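Long-range contacts in uncharacterized protein (Parabacteroides merdae, PDB 4MXN), which is uncharacterised but is probably a glycoside hydrolase of family 28, the family that includes the pectin-degrading polygalacturonases: residues I68-N73 against A101-D106; I111-K116 against I151-C156. One frame throughout, in Å; residues are numbered along the deposited sequence.

Contact 1 of 2, residues I68-N73 against A101-D106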
loop_
_atom_site.group_PDB
_atom_site.type_symbol
_atom_site.label_atom_id
_atom_site.label_comp_id
_atom_site.label_asym_id
_atom_site.label_seq_id
_atom_site.Cartn_x
_atom_site.Cartn_y
_atom_site.Cartn_z
ATOM N N ILE A 68 2.967 6.879 -4.548
ATOM C CA ILE A 68 2.469 8.041 -3.799
ATOM C C ILE A 68 3.127 8.061 -2.440
ATOM O O ILE A 68 3.106 7.045 -1.740
ATOM C CB ILE A 68 0.920 7.979 -3.651
ATOM C CG1 ILE A 68 0.190 7.892 -5.015
ATOM C CG2 ILE A 68 0.397 9.127 -2.770
ATOM C CD1 ILE A 68 -1.186 7.148 -4.951
ATOM N N GLU A 69 3.694 9.217 -2.049
ATOM C CA GLU A 69 4.288 9.373 -0.740
ATOM C C GLU A 69 3.276 10.039 0.199
ATOM O O GLU A 69 2.952 11.222 0.043
ATOM C CB GLU A 69 5.589 10.165 -0.813
ATOM C CG GLU A 69 6.247 10.293 0.551
ATOM C CD GLU A 69 7.583 10.998 0.637
ATOM O OE1 GLU A 69 7.961 11.720 -0.312
ATOM O OE2 GLU A 69 8.230 10.875 1.699
ATOM N N LEU A 70 2.761 9.267 1.158
ATOM C CA LEU A 70 1.813 9.766 2.154
ATOM C C LEU A 70 2.571 10.692 3.124
ATOM O O LEU A 70 3.741 10.443 3.424
ATOM C CB LEU A 70 1.161 8.556 2.879
ATOM C CG LEU A 70 -0.104 8.742 3.703
ATOM C CD1 LEU A 70 -1.113 9.716 3.049
ATOM C CD2 LEU A 70 -0.756 7.379 3.960
ATOM N N LYS A 71 1.950 11.803 3.523
ATOM C CA LYS A 71 2.605 12.772 4.417
ATOM C C LYS A 71 1.863 12.866 5.732
ATOM O O LYS A 71 0.696 12.513 5.786
ATOM C CB LYS A 71 2.715 14.161 3.761
ATOM C CG LYS A 71 3.556 14.190 2.466
ATOM C CD LYS A 71 5.063 14.017 2.720
ATOM C CE LYS A 71 5.875 14.046 1.450
ATOM N NZ LYS A 71 5.910 15.395 0.825
ATOM N N SER A 72 2.532 13.373 6.786
ATOM C CA SER A 72 1.961 13.508 8.122
ATOM C C SER A 72 0.614 14.216 8.122
ATOM O O SER A 72 0.434 15.220 7.428
ATOM C CB SER A 72 2.920 14.243 9.054
ATOM O OG SER A 72 4.088 13.466 9.271
ATOM N N ASN A 73 -0.337 13.649 8.884
ATOM C CA ASN A 73 -1.694 14.146 9.137
ATOM C C ASN A 73 -2.618 13.993 7.927
ATOM O O ASN A 73 -3.711 14.562 7.922
ATOM C CB ASN A 73 -1.680 15.596 9.647
ATOM C CG ASN A 73 -0.806 15.749 10.854
ATOM O OD1 ASN A 73 -0.925 14.997 11.821
ATOM N ND2 ASN A 73 0.138 16.662 10.792
ATOM N N ALA A 101 6.453 1.286 -2.816
ATOM C CA ALA A 101 5.067 0.836 -2.850
ATOM C C ALA A 101 4.165 1.786 -3.615
ATOM O O ALA A 101 4.613 2.853 -3.998
ATOM C CB ALA A 101 4.547 0.681 -1.424
ATOM N N ILE A 102 2.886 1.410 -3.816
ATOM C CA ILE A 102 1.894 2.302 -4.466
ATOM C C ILE A 102 1.630 3.480 -3.517
ATOM O O ILE A 102 1.541 4.631 -3.952
ATOM C CB ILE A 102 0.605 1.558 -4.879
ATOM C CG1 ILE A 102 0.956 0.407 -5.879
ATOM C CG2 ILE A 102 -0.440 2.543 -5.471
ATOM C CD1 ILE A 102 -0.264 -0.417 -6.372
ATOM N N ILE A 103 1.531 3.176 -2.215
ATOM C CA ILE A 103 1.422 4.172 -1.149
ATOM C C ILE A 103 2.505 3.852 -0.142
ATOM O O ILE A 103 2.494 2.763 0.450
ATOM C CB ILE A 103 0.023 4.289 -0.466
ATOM C CG1 ILE A 103 -1.101 4.496 -1.495
ATOM C CG2 ILE A 103 0.050 5.445 0.576
ATOM C CD1 ILE A 103 -2.578 4.336 -0.916
ATOM N N TYR A 104 3.436 4.787 0.053
ATOM C CA TYR A 104 4.481 4.594 1.040
ATOM C C TYR A 104 4.582 5.807 1.931
ATOM O O TYR A 104 4.122 6.895 1.580
ATOM C CB TYR A 104 5.857 4.262 0.389
ATOM C CG TYR A 104 6.521 5.420 -0.333
ATOM C CD1 TYR A 104 6.175 5.742 -1.635
ATOM C CD2 TYR A 104 7.503 6.184 0.287
ATOM C CE1 TYR A 104 6.783 6.799 -2.306
ATOM C CE2 TYR A 104 8.121 7.245 -0.377
ATOM C CZ TYR A 104 7.755 7.548 -1.674
ATOM O OH TYR A 104 8.342 8.592 -2.341
ATOM N N ALA A 105 5.229 5.635 3.080
ATOM C CA ALA A 105 5.482 6.752 3.980
ATOM C C ALA A 105 6.790 6.511 4.683
ATOM O O ALA A 105 7.075 5.388 5.094
ATOM C CB ALA A 105 4.343 6.932 4.971
ATOM N N ASP A 106 7.594 7.557 4.784
ATOM C CA ASP A 106 8.896 7.512 5.419
ATOM C C ASP A 106 8.973 8.565 6.521
ATOM O O ASP A 106 9.005 9.763 6.233
ATOM C CB ASP A 106 9.993 7.731 4.358
ATOM C CG ASP A 106 11.408 7.824 4.890
ATOM O OD1 ASP A 106 11.703 7.172 5.915
ATOM O OD2 ASP A 106 12.228 8.536 4.271
HETATM O O HOH W 1 6.832 9.844 3.535
HETATM O O HOH W 2 10.645 9.628 1.640
#

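Contact 2 of 2, residues I111-K116 against I151-C156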
loop_
_atom_site.group_PDB
_atom_site.type_symbol
_atom_site.label_atom_id
_atom_site.label_comp_id
_atom_site.label_asym_id
_atom_site.label_seq_id
_atom_site.Cartn_x
_atom_site.Cartn_y
_atom_site.Cartn_z
ATOM N N ILE A 111 -0.943 9.112 10.084
ATOM C CA ILE A 111 -1.278 8.869 8.672
ATOM C C ILE A 111 -2.255 7.710 8.564
ATOM O O ILE A 111 -2.321 6.847 9.436
ATOM C CB ILE A 111 -0.006 8.635 7.813
ATOM C CG1 ILE A 111 0.888 7.512 8.413
ATOM C CG2 ILE A 111 0.787 9.934 7.631
ATOM C CD1 ILE A 111 1.864 6.929 7.485
ATOM N N GLY A 112 -2.981 7.671 7.468
ATOM C CA GLY A 112 -3.946 6.610 7.280
ATOM C C GLY A 112 -4.329 6.305 5.857
ATOM O O GLY A 112 -4.122 7.113 4.950
ATOM N N ILE A 113 -4.861 5.093 5.676
ATOM C CA ILE A 113 -5.435 4.563 4.440
ATOM C C ILE A 113 -6.729 3.883 4.849
ATOM O O ILE A 113 -6.716 3.034 5.738
ATOM C CB ILE A 113 -4.496 3.610 3.641
ATOM C CG1 ILE A 113 -3.183 4.317 3.212
ATOM C CG2 ILE A 113 -5.234 3.035 2.403
ATOM C CD1 ILE A 113 -2.108 3.377 2.806
ATOM N N GLY A 114 -7.824 4.267 4.217
ATOM C CA GLY A 114 -9.137 3.713 4.507
ATOM C C GLY A 114 -10.041 3.662 3.298
ATOM O O GLY A 114 -9.616 3.996 2.184
ATOM N N GLY A 115 -11.287 3.259 3.534
ATOM C CA GLY A 115 -12.299 3.131 2.486
ATOM C C GLY A 115 -12.445 1.700 2.015
ATOM O O GLY A 115 -11.504 0.910 2.117
ATOM N N LYS A 116 -13.623 1.345 1.497
ATOM C CA LYS A 116 -13.898 -0.035 1.074
ATOM C C LYS A 116 -13.474 -0.322 -0.372
ATOM O O LYS A 116 -13.774 -1.401 -0.890
ATOM C CB LYS A 116 -15.387 -0.354 1.263
ATOM C CG LYS A 116 -15.787 -0.527 2.720
ATOM C CD LYS A 116 -17.275 -0.793 2.812
ATOM C CE LYS A 116 -17.780 -0.678 4.219
ATOM N NZ LYS A 116 -19.215 -1.007 4.299
ATOM N N ILE A 151 1.404 -1.248 -0.011
ATOM C CA ILE A 151 1.607 -0.318 1.105
ATOM C C ILE A 151 2.947 -0.609 1.777
ATOM O O ILE A 151 3.270 -1.771 2.038
ATOM C CB ILE A 151 0.429 -0.450 2.127
ATOM C CG1 ILE A 151 -0.888 0.122 1.579
ATOM C CG2 ILE A 151 0.773 0.103 3.509
ATOM C CD1 ILE A 151 -2.161 -0.408 2.419
ATOM N N CYS A 152 3.724 0.443 2.064
ATOM C CA CYS A 152 4.992 0.308 2.776
ATOM C C CYS A 152 5.183 1.498 3.720
ATOM O O CYS A 152 5.248 2.638 3.252
ATOM C CB CYS A 152 6.172 0.167 1.816
ATOM S SG CYS A 152 7.769 -0.096 2.636
HETATM N N MSE A 153 5.293 1.226 5.033
HETATM C CA MSE A 153 5.530 2.272 6.040
HETATM C C MSE A 153 6.832 2.014 6.761
HETATM O O MSE A 153 7.049 0.916 7.274
HETATM C CB MSE A 153 4.391 2.367 7.064
HETATM C CG MSE A 153 3.282 3.286 6.645
HETATM SE SE MSE A 153 1.845 2.268 5.838
HETATM C CE MSE A 153 0.844 3.774 5.099
ATOM N N GLU A 154 7.701 3.021 6.813
ATOM C CA GLU A 154 8.977 2.875 7.514
ATOM C C GLU A 154 9.207 4.050 8.461
ATOM O O GLU A 154 9.195 5.203 8.025
ATOM C CB GLU A 154 10.156 2.715 6.547
ATOM C CG GLU A 154 11.421 2.229 7.251
ATOM C CD GLU A 154 12.667 2.158 6.389
ATOM O OE1 GLU A 154 12.549 1.900 5.169
ATOM O OE2 GLU A 154 13.773 2.340 6.946
ATOM N N GLY A 155 9.454 3.738 9.725
ATOM C CA GLY A 155 9.735 4.729 10.765
ATOM C C GLY A 155 8.570 5.650 11.073
ATOM O O GLY A 155 8.774 6.766 11.545
ATOM N N CYS A 156 7.347 5.194 10.806
ATOM C CA CYS A 156 6.141 5.981 11.004
ATOM C C CYS A 156 5.536 5.761 12.391
ATOM O O CYS A 156 5.764 4.729 13.014
ATOM C CB CYS A 156 5.133 5.676 9.900
ATOM S SG CYS A 156 5.681 6.190 8.248
#

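Contact 1 of 2, residues I68-N73 against A101-D106
Glu69 lies over the ring of Tyr104 where two short stretches of chain run parallel. Ile68 is bridged to Ile103 and Glu69 to Tyr104, and three backbone bonds tie the pairs together. Ile68 N donates to Ile102 O (2.7 Å), beside the corner the chain turns at Ile102 and Ile103. The bonds from Tyr104 N to Ile68 O and from Leu70 N to Tyr104 O follow in the same ladder.

Followed outward, the Glu69 side chain tracks the ring. Its CA stands over one face, 17° off the ring normal, in a CH-pi contact. Its CB reaches Tyr104 CZ at 3.5 Å, its CG meets Tyr104 CE2 at 3.7 Å, and its CD lies 3.9 Å from Tyr104 OH. Glu69 OE1 comes 3.7 Å from that same Tyr104 OH. The carboxylate is turned only 17° from the ring plane. Glu69 OE2 then meets two waters: one also takes the N-H of Asp106, and the other links Glu69 OE2 to Asp106 OD2, atoms that stand 5.3 Å apart and probably carry like charges. The Tyr104 ring is brought back toward Glu69 by a chi1 of 71°, which sets CG between the backbone N and the carbonyl carbon. An alanine here would remove the surface along which Glu69 lies, and its extended chain would probably be free to swing away from the bridging waters.

On the opposite face of the ladder, with Ile68 and Ile103, the contacts are apolar. Leu70 CD2 meets Ile103 CG2 at 4.0 Å, Leu70 CB comes 4.1 Å from Ala105 CB, and Ile111 and Ile113 pack against this cluster. Such a parallel ladder between successive coils, aliphatic toward the interior, is consistent with the right-handed parallel beta-helix of glycoside hydrolase family 28.

Contact 2 of 2, residues I111-K116 against I151-C156
Strands 111-114 and 151-154 run almost antiparallel, their axes at 165° and 10.5 Å apart at closest approach. That spacing is about twice what neighbouring strands of one sheet would have, and no hydrogen bond joins the two. Each strand bonds within its own wall: in 111-114, Gly112 pairs with Val74 and Ile76 while Ile111 and Ile113 reach Lys160 on the other side, and the backbone of 151-154 probably bonds to Ala105 on strand 104-106.

What joins the walls is a set of side chains from Ile111, Ile113, Ile151, Met153 and Cys156, all starting toward the opposite segment. Ile113 and Ile151 meet tip to tip, Ile113 CD1 lying 3.7 Å from Ile151 CG1. The same methyl meets Met153, modelled as selenomethionine with two conformers. In the conformer described here, the chain bends at chi2 (97°), carrying Met153 CE obliquely across Ile113 to 3.8 Å from Ile113 CD1. That terminal methyl also lies 4.1 Å from Ile111 CD1, and one flexible side chain thus spans both isoleucines; the second conformer makes this detail less certain than the rest.

Ile111 holds its CG1 branch between the backbone N and the carbonyl carbon (chi1 53°), and from there its CD1 is placed between Met153 and Cys156. It touches Met153 CG tip to tip at 4.0 Å and lies equally far from the SG of Cys156. Ile161 packs against Ile113, Ile151 and Met153, continuing the filling into the next coil, whereas the neighbouring Cys152 is held in a disulfide with Cys99.

Methyls, methylenes and the sulfur of Cys156 make every contact across the two segments. Cohesion here is therefore likely to come from dispersion and the exclusion of water, with close fit, not directional bonds, probably setting the spacing.

Overall arrangement
From the N terminus the chain reaches 68-73 first, and the 27 residues after it return to lie alongside at 101-106, closing contact 1. A few residues later 111-116 opens contact 2, which 151-156 closes after a longer excursion that includes helices 123-136 and 143-146. The two contacts stand in series, neither nested nor crossed, with centres about 7 Å apart. Ala105 joins them: its backbone N and O probably hydrogen-bond to Cys152 O and Glu154 N, making strands 104-106 and 151-154 neighbours, while its side chain touches Ile111 and Cys156. Contact 1 ties one turn to the next along the solenoid; contact 2 ties facing walls across its interior.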